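Long-range contact in PCF11 protein (PDB 1SZ9), which recognises the carboxy-terminal domain of RNA polymerase II through its CTD-interacting domain and takes part in processing the 3' ends of mRNA: residues L61-K72 against T101-W112. Residues are numbered along the deposited sequence; the frame is centred on the assembly and turned at random.
Sequences LYAFYALDSICK and TRTKLINMFKLW
From Leu61 beside Thr101 to Asp68 beside Met108, helices 61-72 and 101-112 run almost parallel, their axes 9° apart and 11.0 Å from each other at closest approach. That spacing leaves room for whole side chains between the backbones, and Met108 exemplifies how it is filled. Its CG lies anti to the backbone N (chi1 175°), which sends the chain straight across the gap before a bend at the last torsion brings CE to 3.8 Å from CD1 of Phe64. The sulfur approaches the Phe64 ring obliquely and the Tyr65 ring at its edge, making a Met-aromatic contact with each. Toward the N-terminal ends Leu61 spreads its two methyls, CD1 packing 3.8 Å from CD2 of Leu105 and CD2 lying against the aliphatic chain of Lys104. Trp112, from the last turn of 101-112, reaches back so that CH2 at the rim of its indole meets Phe64 CE1 at 3.7 Å.

Polar groups line one margin of this apolar seam. Trp112 NE1 donates to the anti lone pair of Asp68 OD1 over 2.8 Å, a bent bond (138° at the hydrogen) in which carboxylate and indole are nearly coplanar. A water joins the same OD1 to Lys72 NZ and Met108 O, while a salt bridge from Lys72 NZ to OD2 probably steadies the carboxylate further. A second water links Tyr65 OH to Lys104 O.

Such parallel packing suits the superhelical, ARM-repeat-like CID fold: helix 41-54 covers Phe64, helix 78-83 backs Leu67, and helix 125-137 packs on Phe109 and Trp112.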
ATOM      1  N   LEU A  61       6.212   3.123   5.573  1.00 19.18           N
ATOM      2  CA  LEU A  61       5.622   4.118   4.674  1.00 21.13           C
ATOM      3  C   LEU A  61       5.976   3.821   3.222  1.00 18.56           C
ATOM      4  O   LEU A  61       5.125   3.852   2.358  1.00 17.62           O
ATOM      5  CB  LEU A  61       6.118   5.535   5.003  1.00 19.55           C
ATOM      6  CG  LEU A  61       5.607   6.670   4.091  1.00 21.52           C
ATOM      7  CD1 LEU A  61       4.073   6.750   4.184  1.00 17.47           C
ATOM      8  CD2 LEU A  61       6.232   8.022   4.487  1.00 19.36           C
ATOM      9  N   TYR A  62       7.245   3.529   2.966  1.00 18.01           N
ATOM     10  CA  TYR A  62       7.679   3.277   1.597  1.00 20.19           C
ATOM     11  C   TYR A  62       7.053   2.018   1.007  1.00 19.75           C
ATOM     12  O   TYR A  62       6.778   1.967  -0.191  1.00 22.65           O
ATOM     13  CB  TYR A  62       9.207   3.258   1.551  1.00 17.20           C
ATOM     14  CG  TYR A  62       9.776   4.460   2.280  1.00 20.56           C
ATOM     15  CD1 TYR A  62       9.357   5.757   1.963  1.00 20.58           C
ATOM     16  CD2 TYR A  62      10.699   4.302   3.314  1.00 23.22           C
ATOM     17  CE1 TYR A  62       9.846   6.869   2.671  1.00 22.59           C
ATOM     18  CE2 TYR A  62      11.196   5.392   4.023  1.00 23.96           C
ATOM     19  CZ  TYR A  62      10.764   6.672   3.699  1.00 26.05           C
ATOM     20  OH  TYR A  62      11.237   7.739   4.424  1.00 26.89           O
ATOM     21  N   ALA A  63       6.788   1.024   1.852  1.00 20.41           N
ATOM     22  CA  ALA A  63       6.133  -0.204   1.395  1.00 18.91           C
ATOM     23  C   ALA A  63       4.682   0.166   1.043  1.00 19.20           C
ATOM     24  O   ALA A  63       4.113  -0.359   0.082  1.00 21.96           O
ATOM     25  CB  ALA A  63       6.159  -1.287   2.503  1.00 18.13           C
ATOM     26  N   PHE A  64       4.075   1.048   1.835  1.00 18.07           N
ATOM     27  CA  PHE A  64       2.711   1.504   1.523  1.00 19.98           C
ATOM     28  C   PHE A  64       2.738   2.326   0.216  1.00 18.77           C
ATOM     29  O   PHE A  64       1.753   2.350  -0.525  1.00 18.62           O
ATOM     30  CB  PHE A  64       2.137   2.364   2.659  1.00 20.18           C
ATOM     31  CG  PHE A  64       0.972   1.722   3.379  1.00 22.66           C
ATOM     32  CD1 PHE A  64      -0.229   1.473   2.709  1.00 20.26           C
ATOM     33  CD2 PHE A  64       1.072   1.383   4.732  1.00 21.93           C
ATOM     34  CE1 PHE A  64      -1.315   0.900   3.367  1.00 21.47           C
ATOM     35  CE2 PHE A  64      -0.012   0.804   5.407  1.00 21.15           C
ATOM     36  CZ  PHE A  64      -1.212   0.562   4.719  1.00 19.80           C
ATOM     37  N   TYR A  65       3.847   3.009  -0.067  1.00 17.21           N
ATOM     38  CA  TYR A  65       3.916   3.766  -1.333  1.00 19.82           C
ATOM     39  C   TYR A  65       3.987   2.775  -2.483  1.00 17.91           C
ATOM     40  O   TYR A  65       3.480   3.036  -3.566  1.00 19.73           O
ATOM     41  CB  TYR A  65       5.116   4.722  -1.382  1.00 17.19           C
ATOM     42  CG  TYR A  65       4.975   5.982  -0.542  1.00 17.86           C
ATOM     43  CD1 TYR A  65       3.761   6.334   0.060  1.00 20.18           C
ATOM     44  CD2 TYR A  65       6.058   6.845  -0.375  1.00 20.77           C
ATOM     45  CE1 TYR A  65       3.638   7.538   0.816  1.00 17.43           C
ATOM     46  CE2 TYR A  65       5.945   8.030   0.364  1.00 20.56           C
ATOM     47  CZ  TYR A  65       4.731   8.368   0.952  1.00 20.74           C
ATOM     48  OH  TYR A  65       4.622   9.564   1.635  1.00 22.90           O
ATOM     49  N   ALA A  66       4.601   1.615  -2.243  1.00 19.98           N
ATOM     50  CA  ALA A  66       4.651   0.579  -3.274  1.00 18.55           C
ATOM     51  C   ALA A  66       3.204   0.087  -3.532  1.00 18.95           C
ATOM     52  O   ALA A  66       2.765  -0.031  -4.680  1.00 18.33           O
ATOM     53  CB  ALA A  66       5.528  -0.575  -2.806  1.00 18.43           C
ATOM     54  N   LEU A  67       2.482  -0.203  -2.452  1.00 18.13           N
ATOM     55  CA  LEU A  67       1.088  -0.649  -2.506  1.00 20.22           C
ATOM     56  C   LEU A  67       0.246   0.407  -3.250  1.00 22.00           C
ATOM     57  O   LEU A  67      -0.564   0.084  -4.114  1.00 23.75           O
ATOM     58  CB  LEU A  67       0.552  -0.815  -1.074  1.00 17.24           C
ATOM     59  CG  LEU A  67      -0.887  -1.310  -0.830  1.00 18.96           C
ATOM     60  CD1 LEU A  67      -1.001  -1.877   0.599  1.00 17.43           C
ATOM     61  CD2 LEU A  67      -1.894  -0.170  -1.024  1.00 16.70           C
ATOM     62  N   ASP A  68       0.463   1.669  -2.894  1.00 20.32           N
ATOM     63  CA  ASP A  68      -0.241   2.796  -3.500  1.00 20.98           C
ATOM     64  C   ASP A  68       0.015   2.881  -5.018  1.00 21.17           C
ATOM     65  O   ASP A  68      -0.917   3.029  -5.800  1.00 19.24           O
ATOM     66  CB  ASP A  68       0.229   4.102  -2.840  1.00 21.02           C
ATOM     67  CG  ASP A  68      -0.496   5.320  -3.370  1.00 21.54           C
ATOM     68  OD1 ASP A  68      -1.648   5.561  -2.965  1.00 23.57           O
ATOM     69  OD2 ASP A  68       0.085   6.038  -4.200  1.00 26.10           O
ATOM     70  N   SER A  69       1.281   2.789  -5.419  1.00 20.12           N
ATOM     71  CA  SER A  69       1.642   2.878  -6.836  1.00 22.25           C
ATOM     72  C   SER A  69       1.011   1.738  -7.640  1.00 21.68           C
ATOM     73  O   SER A  69       0.414   1.961  -8.692  1.00 20.32           O
ATOM     74  CB  SER A  69       3.174   2.883  -6.991  1.00 19.51           C
ATOM     75  OG  SER A  69       3.565   2.968  -8.352  1.00 20.92           O
ATOM     76  N   ILE A  70       1.122   0.519  -7.129  1.00 22.02           N
ATOM     77  CA  ILE A  70       0.535  -0.632  -7.794  1.00 22.10           C
ATOM     78  C   ILE A  70      -0.986  -0.477  -7.963  1.00 24.13           C
ATOM     79  O   ILE A  70      -1.536  -0.728  -9.040  1.00 23.87           O
ATOM     80  CB  ILE A  70       0.869  -1.929  -7.011  1.00 23.93           C
ATOM     81  CG1 ILE A  70       2.354  -2.278  -7.226  1.00 19.84           C
ATOM     82  CG2 ILE A  70      -0.066  -3.079  -7.432  1.00 20.35           C
ATOM     83  CD1 ILE A  70       2.896  -3.274  -6.206  1.00 21.11           C
ATOM     84  N   CYS A  71      -1.674  -0.046  -6.911  1.00 24.12           N
ATOM     85  CA  CYS A  71      -3.115   0.130  -7.013  1.00 23.05           C
ATOM     86  C   CYS A  71      -3.543   1.257  -7.952  1.00 24.85           C
ATOM     87  O   CYS A  71      -4.470   1.093  -8.743  1.00 24.07           O
ATOM     88  CB  CYS A  71      -3.716   0.358  -5.631  1.00 23.22           C
ATOM     89  SG  CYS A  71      -3.667  -1.123  -4.625  1.00 24.03           S
ATOM     90  N   LYS A  72      -2.877   2.401  -7.857  1.00 25.11           N
ATOM     91  CA  LYS A  72      -3.201   3.547  -8.704  1.00 27.44           C
ATOM     92  C   LYS A  72      -2.832   3.386 -10.185  1.00 28.70           C
ATOM     93  O   LYS A  72      -3.519   3.908 -11.056  1.00 27.72           O
ATOM     94  CB  LYS A  72      -2.503   4.797  -8.183  1.00 26.45           C
ATOM     95  CG  LYS A  72      -3.240   5.488  -7.051  1.00 28.58           C
ATOM     96  CD  LYS A  72      -2.478   6.708  -6.587  1.00 31.23           C
ATOM     97  CE  LYS A  72      -3.238   7.472  -5.508  1.00 30.10           C
ATOM     98  NZ  LYS A  72      -2.360   8.536  -4.958  1.00 30.08           N
ATOM     99  N   THR A 101       5.423  10.862   9.734  1.00 20.09           N
ATOM    100  CA  THR A 101       5.001   9.763   8.866  1.00 20.01           C
ATOM    101  C   THR A 101       3.476   9.693   8.831  1.00 20.30           C
ATOM    102  O   THR A 101       2.871   9.376   7.781  1.00 18.00           O
ATOM    103  CB  THR A 101       5.577   8.425   9.363  1.00 21.28           C
ATOM    104  OG1 THR A 101       6.998   8.542   9.443  1.00 23.18           O
ATOM    105  CG2 THR A 101       5.218   7.286   8.413  1.00 17.61           C
ATOM    106  N   ARG A 102       2.844   9.984   9.975  1.00 18.60           N
ATOM    107  CA  ARG A 102       1.381  10.008  10.039  1.00 19.21           C
ATOM    108  C   ARG A 102       0.779  11.036   9.043  1.00 20.06           C
ATOM    109  O   ARG A 102      -0.208  10.743   8.380  1.00 21.26           O
ATOM    110  CB  ARG A 102       0.898  10.319  11.467  1.00 19.77           C
ATOM    111  CG  ARG A 102       0.973   9.089  12.403  1.00 20.91           C
ATOM    112  CD  ARG A 102       0.736   9.410  13.886  1.00 17.36           C
ATOM    113  NE  ARG A 102       0.860   8.176  14.670  1.00 20.03           N
ATOM    114  CZ  ARG A 102       1.257   8.118  15.940  1.00 22.24           C
ATOM    115  NH1 ARG A 102       1.569   9.225  16.592  1.00 18.26           N
ATOM    116  NH2 ARG A 102       1.365   6.948  16.554  1.00 24.12           N
ATOM    117  N   THR A 103       1.363  12.227   8.925  1.00 20.03           N
ATOM    118  CA  THR A 103       0.805  13.206   7.980  1.00 20.91           C
ATOM    119  C   THR A 103       0.954  12.663   6.569  1.00 20.28           C
ATOM    120  O   THR A 103       0.128  12.941   5.714  1.00 21.45           O
ATOM    121  CB  THR A 103       1.513  14.603   8.035  1.00 20.67           C
ATOM    122  OG1 THR A 103       2.885  14.465   7.640  1.00 21.91           O
ATOM    123  CG2 THR A 103       1.423  15.198   9.432  1.00 20.87           C
ATOM    124  N   LYS A 104       2.017  11.898   6.321  1.00 21.66           N
ATOM    125  CA  LYS A 104       2.217  11.303   4.998  1.00 20.46           C
ATOM    126  C   LYS A 104       1.189  10.193   4.755  1.00 22.23           C
ATOM    127  O   LYS A 104       0.645  10.079   3.649  1.00 20.58           O
ATOM    128  CB  LYS A 104       3.659  10.796   4.859  1.00 23.46           C
ATOM    129  CG  LYS A 104       4.608  11.935   4.463  1.00 25.89           C
ATOM    130  CD  LYS A 104       6.010  11.733   4.956  1.00 31.89           C
ATOM    131  CE  LYS A 104       6.968  12.767   4.312  1.00 33.01           C
ATOM    132  NZ  LYS A 104       6.303  14.031   3.859  1.00 28.92           N
ATOM    133  N   LEU A 105       0.898   9.393   5.786  1.00 18.61           N
ATOM    134  CA  LEU A 105      -0.131   8.346   5.649  1.00 19.04           C
ATOM    135  C   LEU A 105      -1.491   9.016   5.434  1.00 19.34           C
ATOM    136  O   LEU A 105      -2.347   8.494   4.732  1.00 18.80           O
ATOM    137  CB  LEU A 105      -0.229   7.493   6.912  1.00 16.94           C
ATOM    138  CG  LEU A 105       0.960   6.571   7.203  1.00 17.65           C
ATOM    139  CD1 LEU A 105       0.773   5.956   8.570  1.00 17.01           C
ATOM    140  CD2 LEU A 105       1.074   5.502   6.107  1.00 18.57           C
ATOM    141  N   ILE A 106      -1.681  10.181   6.045  1.00 18.31           N
ATOM    142  CA  ILE A 106      -2.958  10.879   5.917  1.00 19.57           C
ATOM    143  C   ILE A 106      -3.152  11.426   4.505  1.00 19.25           C
ATOM    144  O   ILE A 106      -4.230  11.302   3.924  1.00 17.29           O
ATOM    145  CB  ILE A 106      -3.054  12.026   6.969  1.00 20.87           C
ATOM    146  CG1 ILE A 106      -3.165  11.406   8.374  1.00 18.70           C
ATOM    147  CG2 ILE A 106      -4.259  12.982   6.651  1.00 18.80           C
ATOM    148  CD1 ILE A 106      -2.825  12.389   9.509  1.00 17.59           C
ATOM    149  N   ASN A 107      -2.110  12.047   3.961  1.00 20.69           N
ATOM    150  CA  ASN A 107      -2.199  12.592   2.612  1.00 20.69           C
ATOM    151  C   ASN A 107      -2.440  11.458   1.622  1.00 22.28           C
ATOM    152  O   ASN A 107      -3.236  11.591   0.694  1.00 21.74           O
ATOM    153  CB  ASN A 107      -0.925  13.376   2.273  1.00 18.66           C
ATOM    154  CG  ASN A 107      -0.869  14.709   3.017  1.00 23.38           C
ATOM    155  OD1 ASN A 107      -1.882  15.158   3.544  1.00 23.14           O
ATOM    156  ND2 ASN A 107       0.300  15.337   3.061  1.00 23.69           N
ATOM    157  N   MET A 108      -1.771  10.330   1.849  1.00 20.52           N
ATOM    158  CA  MET A 108      -1.935   9.174   0.976  1.00 21.85           C
ATOM    159  C   MET A 108      -3.392   8.709   0.992  1.00 20.09           C
ATOM    160  O   MET A 108      -3.968   8.397  -0.060  1.00 21.23           O
ATOM    161  CB  MET A 108      -1.003   8.037   1.420  1.00 19.67           C
ATOM    162  CG  MET A 108      -1.181   6.725   0.650  1.00 22.51           C
ATOM    163  SD  MET A 108      -0.067   5.458   1.328  1.00 22.43           S
ATOM    164  CE  MET A 108      -0.896   5.163   2.976  1.00 22.58           C
ATOM    165  N   PHE A 109      -3.979   8.657   2.183  1.00 19.40           N
ATOM    166  CA  PHE A 109      -5.384   8.264   2.341  1.00 19.39           C
ATOM    167  C   PHE A 109      -6.309   9.247   1.597  1.00 20.67           C
ATOM    168  O   PHE A 109      -7.267   8.842   0.934  1.00 18.65           O
ATOM    169  CB  PHE A 109      -5.744   8.244   3.824  1.00 21.11           C
ATOM    170  CG  PHE A 109      -7.220   8.188   4.090  1.00 24.02           C
ATOM    171  CD1 PHE A 109      -7.940   7.006   3.875  1.00 24.63           C
ATOM    172  CD2 PHE A 109      -7.901   9.329   4.494  1.00 23.02           C
ATOM    173  CE1 PHE A 109      -9.321   6.966   4.050  1.00 25.18           C
ATOM    174  CE2 PHE A 109      -9.295   9.299   4.672  1.00 27.10           C
ATOM    175  CZ  PHE A 109     -10.002   8.117   4.446  1.00 25.24           C
ATOM    176  N   LYS A 110      -6.028  10.544   1.726  1.00 19.93           N
ATOM    177  CA  LYS A 110      -6.823  11.548   1.037  1.00 25.94           C
ATOM    178  C   LYS A 110      -6.869  11.287  -0.466  1.00 25.78           C
ATOM    179  O   LYS A 110      -7.922  11.387  -1.078  1.00 23.29           O
ATOM    180  CB  LYS A 110      -6.256  12.952   1.263  1.00 29.06           C
ATOM    181  CG  LYS A 110      -6.683  13.630   2.560  1.00 31.43           C
ATOM    182  CD  LYS A 110      -6.176  15.064   2.528  1.00 35.69           C
ATOM    183  CE  LYS A 110      -6.611  15.862   3.730  1.00 37.48           C
ATOM    184  NZ  LYS A 110      -6.195  17.277   3.527  1.00 44.49           N
ATOM    185  N   LEU A 111      -5.727  10.949  -1.062  1.00 26.50           N
ATOM    186  CA  LEU A 111      -5.717  10.693  -2.502  1.00 25.59           C
ATOM    187  C   LEU A 111      -6.430   9.387  -2.850  1.00 25.92           C
ATOM    188  O   LEU A 111      -6.868   9.222  -3.986  1.00 27.58           O
ATOM    189  CB  LEU A 111      -4.283  10.680  -3.044  1.00 25.63           C
ATOM    190  CG  LEU A 111      -3.513  11.989  -2.862  1.00 28.65           C
ATOM    191  CD1 LEU A 111      -2.139  11.849  -3.501  1.00 26.93           C
ATOM    192  CD2 LEU A 111      -4.276  13.157  -3.498  1.00 27.98           C
ATOM    193  N   TRP A 112      -6.562   8.462  -1.891  1.00 23.34           N
ATOM    194  CA  TRP A 112      -7.276   7.213  -2.189  1.00 24.12           C
ATOM    195  C   TRP A 112      -8.764   7.502  -2.408  1.00 24.34           C
ATOM    196  O   TRP A 112      -9.451   6.724  -3.046  1.00 26.09           O
ATOM    197  CB  TRP A 112      -7.160   6.168  -1.062  1.00 20.77           C
ATOM    198  CG  TRP A 112      -5.795   5.534  -0.877  1.00 23.69           C
ATOM    199  CD1 TRP A 112      -4.768   5.503  -1.776  1.00 21.35           C
ATOM    200  CD2 TRP A 112      -5.346   4.809   0.273  1.00 19.87           C
ATOM    201  NE1 TRP A 112      -3.697   4.795  -1.254  1.00 20.57           N
ATOM    202  CE2 TRP A 112      -4.029   4.362   0.002  1.00 21.32           C
ATOM    203  CE3 TRP A 112      -5.927   4.496   1.510  1.00 19.75           C
ATOM    204  CZ2 TRP A 112      -3.281   3.611   0.930  1.00 18.85           C
ATOM    205  CZ3 TRP A 112      -5.185   3.748   2.431  1.00 21.34           C
ATOM    206  CH2 TRP A 112      -3.876   3.317   2.132  1.00 19.30           C
TER
HETATM  207  O   HOH W   1       2.062  10.974   1.454  1.00 21.23           O
HETATM  208  O   HOH W   2      -2.523   8.106  -2.259  1.00 25.29           O